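Side-chain contacts in ionotropic glutamate receptor bacterial homologue (Nostoc punctiforme, PDB 2PYY), which binds L-glutamate in the cleft between two lobes and is probably the ligand-sensing core of a glutamate-gated ion channel: residues S27-R32 against Y217-D222; S55-N60 against Q77-S82; Q91-N96 against P160-Y165; R105-L110 against A124-E129. One frame throughout, in Å; residues are numbered along the deposited sequence.

Contact 1. Residues S27-R32 against Y217-D222; sequences SIDLWR and YDKWFD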
# COMPACT_ATOMS: atom_id res chain seq x y z
N SER B 27 7.56 -10.24 -15.21
CA SER B 27 7.15 -8.91 -15.65
C SER B 27 7.78 -8.50 -16.97
O SER B 27 7.13 -7.82 -17.78
CB SER B 27 7.46 -7.86 -14.59
OG SER B 27 6.86 -8.22 -13.35
N ILE B 28 9.03 -8.88 -17.17
CA ILE B 28 9.70 -8.57 -18.44
C ILE B 28 8.89 -9.21 -19.59
O ILE B 28 8.61 -8.56 -20.60
CB ILE B 28 11.18 -9.12 -18.44
CG1 ILE B 28 12.01 -8.38 -17.38
CG2 ILE B 28 11.85 -8.86 -19.80
CD1 ILE B 28 12.02 -6.86 -17.56
N ASP B 29 8.51 -10.48 -19.44
CA ASP B 29 7.73 -11.15 -20.50
C ASP B 29 6.33 -10.57 -20.66
O ASP B 29 5.82 -10.42 -21.77
CB ASP B 29 7.60 -12.66 -20.22
CG ASP B 29 8.92 -13.39 -20.32
OD1 ASP B 29 9.86 -12.83 -20.92
OD2 ASP B 29 9.02 -14.52 -19.81
N LEU B 30 5.69 -10.26 -19.54
CA LEU B 30 4.35 -9.69 -19.60
C LEU B 30 4.37 -8.33 -20.30
O LEU B 30 3.55 -8.07 -21.18
CB LEU B 30 3.75 -9.55 -18.20
CG LEU B 30 2.31 -9.04 -18.15
CD1 LEU B 30 1.41 -10.03 -18.85
CD2 LEU B 30 1.87 -8.85 -16.71
N TRP B 31 5.29 -7.45 -19.91
CA TRP B 31 5.33 -6.15 -20.56
C TRP B 31 5.62 -6.28 -22.07
O TRP B 31 5.00 -5.59 -22.88
CB TRP B 31 6.39 -5.26 -19.91
CG TRP B 31 6.58 -4.00 -20.68
CD1 TRP B 31 7.67 -3.66 -21.42
CD2 TRP B 31 5.61 -2.98 -20.89
NE1 TRP B 31 7.44 -2.48 -22.09
CE2 TRP B 31 6.18 -2.04 -21.78
CE3 TRP B 31 4.31 -2.75 -20.41
CZ2 TRP B 31 5.49 -0.91 -22.21
CZ3 TRP B 31 3.62 -1.62 -20.85
CH2 TRP B 31 4.22 -0.71 -21.73
N ARG B 32 6.56 -7.14 -22.44
CA ARG B 32 6.89 -7.34 -23.84
C ARG B 32 5.65 -7.72 -24.65
O ARG B 32 5.45 -7.22 -25.74
CB ARG B 32 7.96 -8.42 -23.99
CG ARG B 32 8.38 -8.71 -25.42
CD ARG B 32 9.17 -10.01 -25.53
NE ARG B 32 10.46 -9.94 -24.82
CZ ARG B 32 10.83 -10.78 -23.86
NH1 ARG B 32 10.00 -11.75 -23.48
NH2 ARG B 32 12.02 -10.66 -23.29
N TYR B 217 2.34 -17.07 -16.55
CA TYR B 217 2.35 -17.34 -15.13
C TYR B 217 2.91 -18.73 -14.83
O TYR B 217 3.73 -18.89 -13.94
CB TYR B 217 0.94 -17.23 -14.53
CG TYR B 217 0.93 -17.57 -13.06
CD1 TYR B 217 1.27 -16.62 -12.10
CD2 TYR B 217 0.66 -18.87 -12.64
CE1 TYR B 217 1.35 -16.96 -10.75
CE2 TYR B 217 0.74 -19.21 -11.29
CZ TYR B 217 1.09 -18.25 -10.36
OH TYR B 217 1.22 -18.62 -9.03
N ASP B 218 2.45 -19.72 -15.59
CA ASP B 218 2.90 -21.09 -15.37
C ASP B 218 4.38 -21.27 -15.72
O ASP B 218 5.04 -22.18 -15.22
CB ASP B 218 2.06 -22.07 -16.19
CG ASP B 218 0.62 -22.14 -15.72
OD1 ASP B 218 0.39 -22.00 -14.49
OD2 ASP B 218 -0.28 -22.35 -16.56
N LYS B 219 4.88 -20.39 -16.57
CA LYS B 219 6.28 -20.44 -16.97
C LYS B 219 7.23 -20.02 -15.85
O LYS B 219 8.32 -20.56 -15.72
CB LYS B 219 6.52 -19.55 -18.18
CG LYS B 219 7.98 -19.35 -18.53
CD LYS B 219 8.15 -18.38 -19.68
CE LYS B 219 9.61 -18.18 -20.07
NZ LYS B 219 9.79 -17.03 -20.98
N TRP B 220 6.81 -19.05 -15.04
CA TRP B 220 7.67 -18.56 -13.98
C TRP B 220 7.30 -18.97 -12.57
O TRP B 220 8.09 -18.79 -11.64
CB TRP B 220 7.77 -17.04 -14.02
CG TRP B 220 8.43 -16.52 -15.25
CD1 TRP B 220 7.82 -16.13 -16.41
CD2 TRP B 220 9.83 -16.38 -15.46
NE1 TRP B 220 8.76 -15.75 -17.33
CE2 TRP B 220 10.01 -15.89 -16.78
CE3 TRP B 220 10.96 -16.61 -14.66
CZ2 TRP B 220 11.28 -15.64 -17.32
CZ3 TRP B 220 12.22 -16.36 -15.21
CH2 TRP B 220 12.36 -15.87 -16.52
N PHE B 221 6.10 -19.52 -12.39
CA PHE B 221 5.65 -19.90 -11.06
C PHE B 221 5.02 -21.29 -10.99
O PHE B 221 4.81 -21.96 -12.01
CB PHE B 221 4.62 -18.88 -10.54
CG PHE B 221 5.14 -17.46 -10.51
CD1 PHE B 221 4.94 -16.61 -11.60
CD2 PHE B 221 5.82 -16.98 -9.40
CE1 PHE B 221 5.41 -15.30 -11.58
CE2 PHE B 221 6.30 -15.67 -9.36
CZ PHE B 221 6.10 -14.83 -10.46
N ASP B 222 4.72 -21.72 -9.78
CA ASP B 222 4.10 -23.01 -9.56
C ASP B 222 2.60 -22.76 -9.38
O ASP B 222 2.20 -21.97 -8.54
CB ASP B 222 4.69 -23.67 -8.31
CG ASP B 222 4.21 -25.09 -8.12
OD1 ASP B 222 5.04 -25.92 -7.70
OD2 ASP B 222 3.01 -25.37 -8.38
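Asp-29 and Trp-220 cross at about a right angle, with the carboxylate and indole planes 48° apart. Trp-220 NE1 donates to Asp-29 OD2 over 2.8 Å, and the N-H...O angle is 153°. The oxygen sits at the edge of the indole, almost in its plane. Seen from the carboxylate, the indole arrives on the anti side and tilted out of the plane. Lys-219 comes over the opposite face of the carboxylate. Lys-219 NZ lies 2.9 Å from Asp-29 OD2, so one oxygen takes two donors. The lysine CG is anti to the backbone N (chi1 170°) and the chain stays extended, which carries the charge across to helix 26-38. In this periplasmic-binding-protein fold, the pair joins the end of helix 212-220 to the first helix of the chain. Arg-32, one turn further along helix 26-38, holds the other oxygen, with NH1 2.8 Å from Asp-29 OD1. The three residues form a salt-bridge network. Replacing Asp-29 by alanine would probably leave the indole N-H without this acceptor and the charges of Arg-32 and Lys-219 without the anion between them. Just past the helix, the ring of Phe-221 meets Phe-15 and Phe-86.

Contact 2. Residues S55-N60 against Q77-S82; sequences SAIKDN and QNFDFS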
# COMPACT_ATOMS: atom_id res chain seq x y z
N SER B 55 10.09 8.21 -8.50
CA SER B 55 10.54 9.58 -8.76
C SER B 55 10.83 9.83 -10.24
O SER B 55 10.58 10.93 -10.75
CB SER B 55 11.76 9.92 -7.90
OG SER B 55 12.77 8.93 -7.97
N ALA B 56 11.33 8.81 -10.95
CA ALA B 56 11.61 8.95 -12.38
C ALA B 56 10.29 9.21 -13.12
O ALA B 56 10.23 9.99 -14.08
CB ALA B 56 12.26 7.68 -12.93
N ILE B 57 9.24 8.54 -12.66
CA ILE B 57 7.90 8.71 -13.22
C ILE B 57 7.43 10.14 -12.89
O ILE B 57 6.99 10.88 -13.77
CB ILE B 57 6.89 7.72 -12.58
CG1 ILE B 57 7.16 6.29 -13.06
CG2 ILE B 57 5.45 8.13 -12.95
CD1 ILE B 57 6.78 6.04 -14.50
N LYS B 58 7.54 10.51 -11.62
CA LYS B 58 7.13 11.82 -11.15
C LYS B 58 7.79 12.97 -11.91
O LYS B 58 7.13 13.91 -12.31
CB LYS B 58 7.44 11.94 -9.66
CG LYS B 58 6.92 13.20 -9.02
CD LYS B 58 6.86 13.03 -7.51
CE LYS B 58 6.52 14.35 -6.83
NZ LYS B 58 7.60 15.35 -7.13
N ASP B 59 9.10 12.87 -12.12
CA ASP B 59 9.84 13.92 -12.81
C ASP B 59 9.84 13.76 -14.34
O ASP B 59 10.68 14.32 -15.03
CB ASP B 59 11.27 13.98 -12.29
CG ASP B 59 11.35 14.08 -10.76
OD1 ASP B 59 10.42 14.64 -10.14
OD2 ASP B 59 12.35 13.60 -10.20
N ASN B 60 8.88 12.99 -14.85
CA ASN B 60 8.74 12.74 -16.28
C ASN B 60 10.04 12.28 -16.97
O ASN B 60 10.34 12.73 -18.08
CB ASN B 60 8.20 14.00 -16.99
CG ASN B 60 6.79 14.38 -16.53
OD1 ASN B 60 6.17 15.32 -17.06
ND2 ASN B 60 6.27 13.65 -15.54
N GLN B 77 -2.61 8.01 -4.98
CA GLN B 77 -2.96 9.41 -4.80
C GLN B 77 -2.26 10.32 -5.80
O GLN B 77 -2.86 11.26 -6.33
CB GLN B 77 -2.63 9.85 -3.38
CG GLN B 77 -3.08 11.27 -3.08
CD GLN B 77 -2.76 11.67 -1.65
OE1 GLN B 77 -3.35 11.13 -0.70
NE2 GLN B 77 -1.83 12.61 -1.49
N ASN B 78 -1.00 10.04 -6.08
CA ASN B 78 -0.23 10.87 -7.00
C ASN B 78 0.11 10.24 -8.33
O ASN B 78 0.62 10.91 -9.24
CB ASN B 78 1.05 11.33 -6.31
CG ASN B 78 0.76 12.17 -5.09
OD1 ASN B 78 0.30 13.30 -5.20
ND2 ASN B 78 1.01 11.61 -3.91
N PHE B 79 -0.18 8.95 -8.45
CA PHE B 79 0.12 8.24 -9.69
C PHE B 79 -1.04 7.35 -10.12
O PHE B 79 -1.99 7.15 -9.37
CB PHE B 79 1.41 7.42 -9.51
CG PHE B 79 2.59 8.25 -9.08
CD1 PHE B 79 2.83 8.51 -7.74
CD2 PHE B 79 3.42 8.84 -10.04
CE1 PHE B 79 3.87 9.35 -7.35
CE2 PHE B 79 4.46 9.68 -9.66
CZ PHE B 79 4.68 9.94 -8.31
N ASP B 80 -0.97 6.85 -11.34
CA ASP B 80 -2.02 5.99 -11.88
C ASP B 80 -1.50 4.56 -12.01
O ASP B 80 -0.30 4.34 -12.14
CB ASP B 80 -2.48 6.51 -13.24
CG ASP B 80 -3.98 6.72 -13.32
OD1 ASP B 80 -4.70 6.14 -12.48
OD2 ASP B 80 -4.44 7.45 -14.23
N PHE B 81 -2.41 3.60 -11.98
CA PHE B 81 -2.06 2.20 -12.11
C PHE B 81 -2.94 1.50 -13.14
O PHE B 81 -4.09 1.88 -13.33
CB PHE B 81 -2.23 1.46 -10.78
CG PHE B 81 -1.07 1.61 -9.84
CD1 PHE B 81 -1.12 2.52 -8.79
CD2 PHE B 81 0.08 0.85 -10.00
CE1 PHE B 81 -0.04 2.67 -7.92
CE2 PHE B 81 1.17 0.99 -9.14
CZ PHE B 81 1.10 1.90 -8.10
N SER B 82 -2.39 0.50 -13.81
CA SER B 82 -3.15 -0.28 -14.76
C SER B 82 -3.88 -1.26 -13.86
O SER B 82 -3.78 -1.19 -12.63
CB SER B 82 -2.23 -1.10 -15.64
OG SER B 82 -1.63 -2.12 -14.86
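Phe-79 puts its ring against Ile-57 and Lys-58, at the end of helix 50-58. The tight part is on the buried side. Ile-57 uses its CG2 branch, which lies 3.6 Å from Phe-79 CD2 and nearly as close to CE2. This methyl is anti to the backbone N of Ile-57, while CG1 turns the other way and the end of the side chain leads off from Phe-79. The base of Lys-58 closes on the far rim of the ring. Lys-58 CA sits in the ring plane, 3.7 Å from Phe-79 CE2. Lys-58 CB is also at the edge, 3.7 Å from Phe-79 CZ.

The loose part begins further along the lysine. Lys-58 CD still lies 3.9 Å from Phe-79 CZ, but the chain then bends at its last torsion (chi4 -62°) and takes the ammonium group away from the ring. Lys-58 is exposed, so this rim of the contact faces solvent. Here the helix ends in a Schellman motif, with Asn-60 as the C-prime residue at positive phi.

Phe-79 also packs on Ile-189 of strand 175-190, and Ile-57 on Val-62. The next residue, Asp-80, pairs through its backbone with Leu-190 and forms salt bridges with Arg-197 and Lys-198 of the second subunit. The contact thus sets helix 50-58 against the turn into strand 80-81, with strand 175-190 on Phe-79 and the second subunit at Asp-80.

Contact 3. Residues Q91-N96 against P160-Y165; sequences QIMVRN and PVLLFY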
# COMPACT_ATOMS: atom_id res chain seq x y z
N GLN B 91 5.08 -11.46 3.56
CA GLN B 91 5.17 -12.68 4.33
C GLN B 91 6.45 -12.65 5.16
O GLN B 91 7.37 -11.90 4.87
CB GLN B 91 5.17 -13.89 3.40
CG GLN B 91 4.90 -15.21 4.10
CD GLN B 91 4.20 -16.21 3.20
OE1 GLN B 91 4.62 -16.42 2.06
NE2 GLN B 91 3.13 -16.83 3.71
N ILE B 92 6.48 -13.48 6.20
CA ILE B 92 7.63 -13.54 7.09
C ILE B 92 8.59 -14.67 6.73
O ILE B 92 8.17 -15.74 6.28
CB ILE B 92 7.17 -13.73 8.57
CG1 ILE B 92 6.14 -12.67 8.95
CG2 ILE B 92 8.37 -13.64 9.49
CD1 ILE B 92 5.54 -12.85 10.34
N MET B 93 9.89 -14.41 6.91
CA MET B 93 10.94 -15.39 6.65
C MET B 93 12.00 -15.29 7.75
O MET B 93 12.48 -14.19 8.05
CB MET B 93 11.61 -15.13 5.29
CG MET B 93 12.77 -16.06 4.98
SD MET B 93 13.48 -15.87 3.33
CE MET B 93 14.57 -14.40 3.58
N VAL B 94 12.35 -16.42 8.35
CA VAL B 94 13.35 -16.45 9.42
C VAL B 94 14.38 -17.52 9.14
O VAL B 94 14.21 -18.32 8.22
CB VAL B 94 12.70 -16.73 10.80
CG1 VAL B 94 11.70 -15.63 11.16
CG2 VAL B 94 12.00 -18.08 10.78
N ARG B 95 15.46 -17.54 9.91
CA ARG B 95 16.51 -18.54 9.74
C ARG B 95 16.01 -19.89 10.22
O ARG B 95 15.26 -19.97 11.19
CB ARG B 95 17.76 -18.15 10.55
CG ARG B 95 18.68 -17.20 9.83
CD ARG B 95 19.88 -16.81 10.70
NE ARG B 95 19.54 -15.76 11.65
CZ ARG B 95 18.99 -15.97 12.84
NH1 ARG B 95 18.70 -17.20 13.24
NH2 ARG B 95 18.70 -14.93 13.62
N ASN B 96 16.42 -20.96 9.54
CA ASN B 96 16.00 -22.30 9.93
C ASN B 96 16.98 -22.90 10.93
O ASN B 96 16.72 -22.91 12.14
CB ASN B 96 15.90 -23.21 8.69
CG ASN B 96 17.19 -23.24 7.89
OD1 ASN B 96 17.30 -23.98 6.91
ND2 ASN B 96 18.16 -22.43 8.29
N PRO B 160 6.18 -13.93 -3.16
CA PRO B 160 6.70 -14.50 -4.41
C PRO B 160 8.22 -14.39 -4.49
O PRO B 160 8.90 -15.30 -4.93
CB PRO B 160 6.03 -13.66 -5.49
CG PRO B 160 4.74 -13.23 -4.84
CD PRO B 160 5.14 -12.92 -3.43
N VAL B 161 8.75 -13.25 -4.06
CA VAL B 161 10.18 -13.05 -4.11
C VAL B 161 10.91 -13.91 -3.08
O VAL B 161 11.96 -14.48 -3.39
CB VAL B 161 10.51 -11.57 -3.90
CG1 VAL B 161 12.02 -11.36 -3.92
CG2 VAL B 161 9.85 -10.75 -5.01
N LEU B 162 10.35 -14.01 -1.87
CA LEU B 162 10.97 -14.83 -0.83
C LEU B 162 10.97 -16.31 -1.26
O LEU B 162 11.99 -17.00 -1.13
CB LEU B 162 10.23 -14.66 0.51
CG LEU B 162 10.31 -13.26 1.16
CD1 LEU B 162 9.38 -13.19 2.36
CD2 LEU B 162 11.75 -12.99 1.59
N LEU B 163 9.85 -16.80 -1.78
CA LEU B 163 9.79 -18.20 -2.22
C LEU B 163 10.90 -18.53 -3.19
O LEU B 163 11.60 -19.52 -3.03
CB LEU B 163 8.44 -18.50 -2.87
CG LEU B 163 7.30 -18.73 -1.89
CD1 LEU B 163 6.00 -18.88 -2.66
CD2 LEU B 163 7.56 -19.99 -1.05
N PHE B 164 11.06 -17.69 -4.21
CA PHE B 164 12.10 -17.89 -5.22
C PHE B 164 13.49 -17.94 -4.60
O PHE B 164 14.31 -18.79 -4.97
CB PHE B 164 12.06 -16.77 -6.24
CG PHE B 164 12.88 -17.04 -7.46
CD1 PHE B 164 12.45 -17.94 -8.42
CD2 PHE B 164 14.10 -16.40 -7.65
CE1 PHE B 164 13.21 -18.20 -9.56
CE2 PHE B 164 14.87 -16.65 -8.79
CZ PHE B 164 14.43 -17.55 -9.74
N TYR B 165 13.76 -17.01 -3.69
CA TYR B 165 15.04 -16.95 -3.00
C TYR B 165 15.22 -18.21 -2.16
O TYR B 165 16.31 -18.79 -2.11
CB TYR B 165 15.10 -15.72 -2.08
CG TYR B 165 16.21 -15.79 -1.05
CD1 TYR B 165 17.55 -15.67 -1.42
CD2 TYR B 165 15.92 -16.05 0.30
CE1 TYR B 165 18.57 -15.80 -0.49
CE2 TYR B 165 16.94 -16.19 1.24
CZ TYR B 165 18.27 -16.06 0.83
OH TYR B 165 19.29 -16.21 1.73
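Met-93 and Leu-162 face each other where strand 91-94 and helix 160-165 run in nearly the same direction, at 28°, with their axes 9.3 Å apart. Met-93 carries most of the strand's side. Its CG is anti to the backbone N, which sends the chain out toward the helix, and a bend at the thioether (chi3 81°) sets the methyl between two residues of the helix. Met-93 CE lies 3.7 Å from Leu-162 CD2. The same methyl lies 3.8 Å from Tyr-165 CE2, and the methionine and tyrosine side chains cross at about a right angle. The sulfur takes part in a Met-aromatic contact: Met-93 SD is 5.1 Å from the centre of the Tyr-165 ring and lies at its edge. Met-93 SD also touches the leucine, 3.8 Å from Leu-162 CD2. The other leucine methyl reaches back along the strand, where Leu-162 CD1 comes 3.5 Å from Gln-91 O.

With an alanine in place of Met-93, a gap would probably open between Leu-162 and Tyr-165, and the tyrosine would lose the sulfur at its ring edge. The helix follows strand 154-158 and packs back against the mixed sheet. The backbone of Met-93 is hydrogen-bonded to Val-155 in that strand, and Tyr-165 stacks on Tyr-144 of helix 140-148. The side chains that meet across the contact are buried and form neither hydrogen bond nor salt bridge with one another. Cohesion between helix and strand here therefore rests on methyl, thioether and ring-edge contacts, which depend on shape and close fit.

Contact 4. Residues R105-L110 against A124-E129; sequences RSIDDL and ATYLRE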
# COMPACT_ATOMS: atom_id res chain seq x y z
N ARG B 105 6.88 -16.90 14.59
CA ARG B 105 6.01 -17.73 13.76
C ARG B 105 4.91 -16.93 13.09
O ARG B 105 4.23 -17.43 12.20
CB ARG B 105 5.37 -18.83 14.61
CG ARG B 105 6.36 -19.70 15.37
CD ARG B 105 6.38 -21.10 14.80
NE ARG B 105 7.24 -21.21 13.63
CZ ARG B 105 7.07 -22.08 12.65
NH1 ARG B 105 6.05 -22.93 12.68
NH2 ARG B 105 7.92 -22.14 11.64
N SER B 106 4.72 -15.69 13.54
CA SER B 106 3.68 -14.85 12.96
C SER B 106 3.88 -13.38 13.31
O SER B 106 4.84 -13.03 14.00
CB SER B 106 2.30 -15.30 13.44
OG SER B 106 2.13 -15.06 14.82
N ILE B 107 2.97 -12.53 12.84
CA ILE B 107 3.04 -11.10 13.10
C ILE B 107 3.18 -10.83 14.59
O ILE B 107 3.95 -9.96 15.01
CB ILE B 107 1.77 -10.40 12.64
CG1 ILE B 107 1.11 -11.22 11.52
CG2 ILE B 107 2.10 -9.00 12.17
CD1 ILE B 107 -0.29 -10.75 11.15
N ASP B 108 2.42 -11.58 15.38
CA ASP B 108 2.43 -11.46 16.83
C ASP B 108 3.81 -11.61 17.42
O ASP B 108 4.05 -11.18 18.54
CB ASP B 108 1.50 -12.51 17.44
CG ASP B 108 0.05 -12.28 17.10
OD1 ASP B 108 -0.79 -13.12 17.50
OD2 ASP B 108 -0.26 -11.27 16.44
N ASP B 109 4.72 -12.22 16.67
CA ASP B 109 6.08 -12.43 17.17
C ASP B 109 7.09 -11.42 16.65
O ASP B 109 8.29 -11.61 16.83
CB ASP B 109 6.56 -13.83 16.81
CG ASP B 109 5.62 -14.91 17.28
OD1 ASP B 109 5.33 -14.96 18.49
OD2 ASP B 109 5.17 -15.70 16.42
N LEU B 110 6.62 -10.34 16.03
CA LEU B 110 7.53 -9.35 15.49
C LEU B 110 7.85 -8.22 16.46
O LEU B 110 9.02 -7.86 16.63
CB LEU B 110 6.97 -8.77 14.19
CG LEU B 110 6.84 -9.74 13.00
CD1 LEU B 110 6.30 -8.98 11.79
CD2 LEU B 110 8.20 -10.34 12.68
N ALA B 124 8.59 -2.16 4.49
CA ALA B 124 9.19 -1.24 5.46
C ALA B 124 8.08 -0.37 6.07
O ALA B 124 8.09 -0.06 7.26
CB ALA B 124 10.23 -0.36 4.78
N THR B 125 7.14 0.05 5.22
CA THR B 125 6.01 0.87 5.64
C THR B 125 5.15 0.09 6.65
O THR B 125 4.85 0.56 7.75
CB THR B 125 5.14 1.29 4.43
OG1 THR B 125 5.89 2.16 3.59
CG2 THR B 125 3.87 2.02 4.87
N TYR B 126 4.77 -1.12 6.26
CA TYR B 126 3.97 -1.98 7.13
C TYR B 126 4.65 -2.16 8.50
O TYR B 126 4.02 -1.97 9.55
CB TYR B 126 3.74 -3.33 6.45
CG TYR B 126 3.05 -4.36 7.32
CD1 TYR B 126 3.78 -5.35 7.97
CD2 TYR B 126 1.67 -4.35 7.47
CE1 TYR B 126 3.15 -6.33 8.73
CE2 TYR B 126 1.02 -5.32 8.22
CZ TYR B 126 1.76 -6.31 8.85
OH TYR B 126 1.12 -7.28 9.58
N LEU B 127 5.93 -2.50 8.49
CA LEU B 127 6.66 -2.69 9.73
C LEU B 127 6.67 -1.44 10.60
O LEU B 127 6.32 -1.50 11.78
CB LEU B 127 8.09 -3.14 9.45
CG LEU B 127 8.22 -4.49 8.76
CD1 LEU B 127 9.64 -4.66 8.24
CD2 LEU B 127 7.86 -5.62 9.73
N ARG B 128 7.06 -0.30 10.03
CA ARG B 128 7.11 0.95 10.78
C ARG B 128 5.76 1.30 11.40
O ARG B 128 5.67 1.60 12.59
CB ARG B 128 7.56 2.11 9.88
CG ARG B 128 8.94 1.94 9.28
CD ARG B 128 9.51 3.26 8.79
NE ARG B 128 8.67 3.90 7.78
CZ ARG B 128 8.61 3.55 6.50
NH1 ARG B 128 9.36 2.55 6.05
NH2 ARG B 128 7.79 4.18 5.68
N GLU B 129 4.72 1.25 10.58
CA GLU B 129 3.38 1.56 11.04
C GLU B 129 2.90 0.63 12.16
O GLU B 129 2.08 1.02 12.98
CB GLU B 129 2.40 1.52 9.87
CG GLU B 129 2.58 2.69 8.90
CD GLU B 129 1.71 2.55 7.66
OE1 GLU B 129 1.61 3.54 6.90
OE2 GLU B 129 1.14 1.45 7.46
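Ile-107 meets Tyr-126 in the second lobe of the periplasmic-binding-protein fold, where the loop leading into strand 114-118 packs against helix 122-129, the helix that follows that strand. Residues 107-108 make a short 3-10 turn, and the isoleucine projects from it toward the helix.

The side chain of Ile-107 can be followed against the tyrosine hydroxyl. Ile-107 CB lies 4.4 Å from Tyr-126 OH. From there the chain forks. The CG2 branch makes the close approach, with Ile-107 CG2 3.3 Å from Tyr-126 OH. At the edge of the ring, near its plane, Ile-107 CG2 is also 4.3 Å from Tyr-126 CZ. The CG1 branch stands further back, but its tip returns: Ile-107 CD1 lies 4.1 Å from Tyr-126 OH. The first torsion falls about midway between eclipsed and staggered (chi1 -25°), which suggests some strain in how the branches are placed round the hydroxyl.

Tyr-126 reaches the loop with its CG anti to the backbone N (chi1 174°). Its ring also meets that of His-130, and both Tyr-126 and Ile-107 touch Leu-181 of strand 175-190. A second apolar pair lies beside the first. Leu-110 and Leu-127 meet through methyl groups, and both rest on Val-115 of strand 114-118. Ser-121, just before the helix, and Thr-122, its first residue, help to line the glutamate pocket. Within the loop, Asp-109 folds back on the chain and Arg-105 N donates to Asp-109 OD2 over 2.8 Å.

In the fold
Contacts 1 and 2 belong to the lobe built on the sheet of strands 5-10, 42-47 and 64-66. Contacts 3 and 4 belong to the other lobe, on the mixed sheet. Contact 1 joins early and late parts of the chain and spans all the others in sequence. Contact 2 closes before contact 3 opens, and contact 4 falls between the two segments of contact 3. Centres of contacts 3 and 4 are about 15 Å apart, and they touch where Ile-92 CD1 packs on Ser-106, Ile-107 and Leu-110. Centres of contacts 2 and 3 are about 29 Å apart, on opposite sides of the chain's centre. Strands 80-81 and 86-94 share the mixed sheet, which is consistent with this sheet helping to link the two lobes that close on the glutamate.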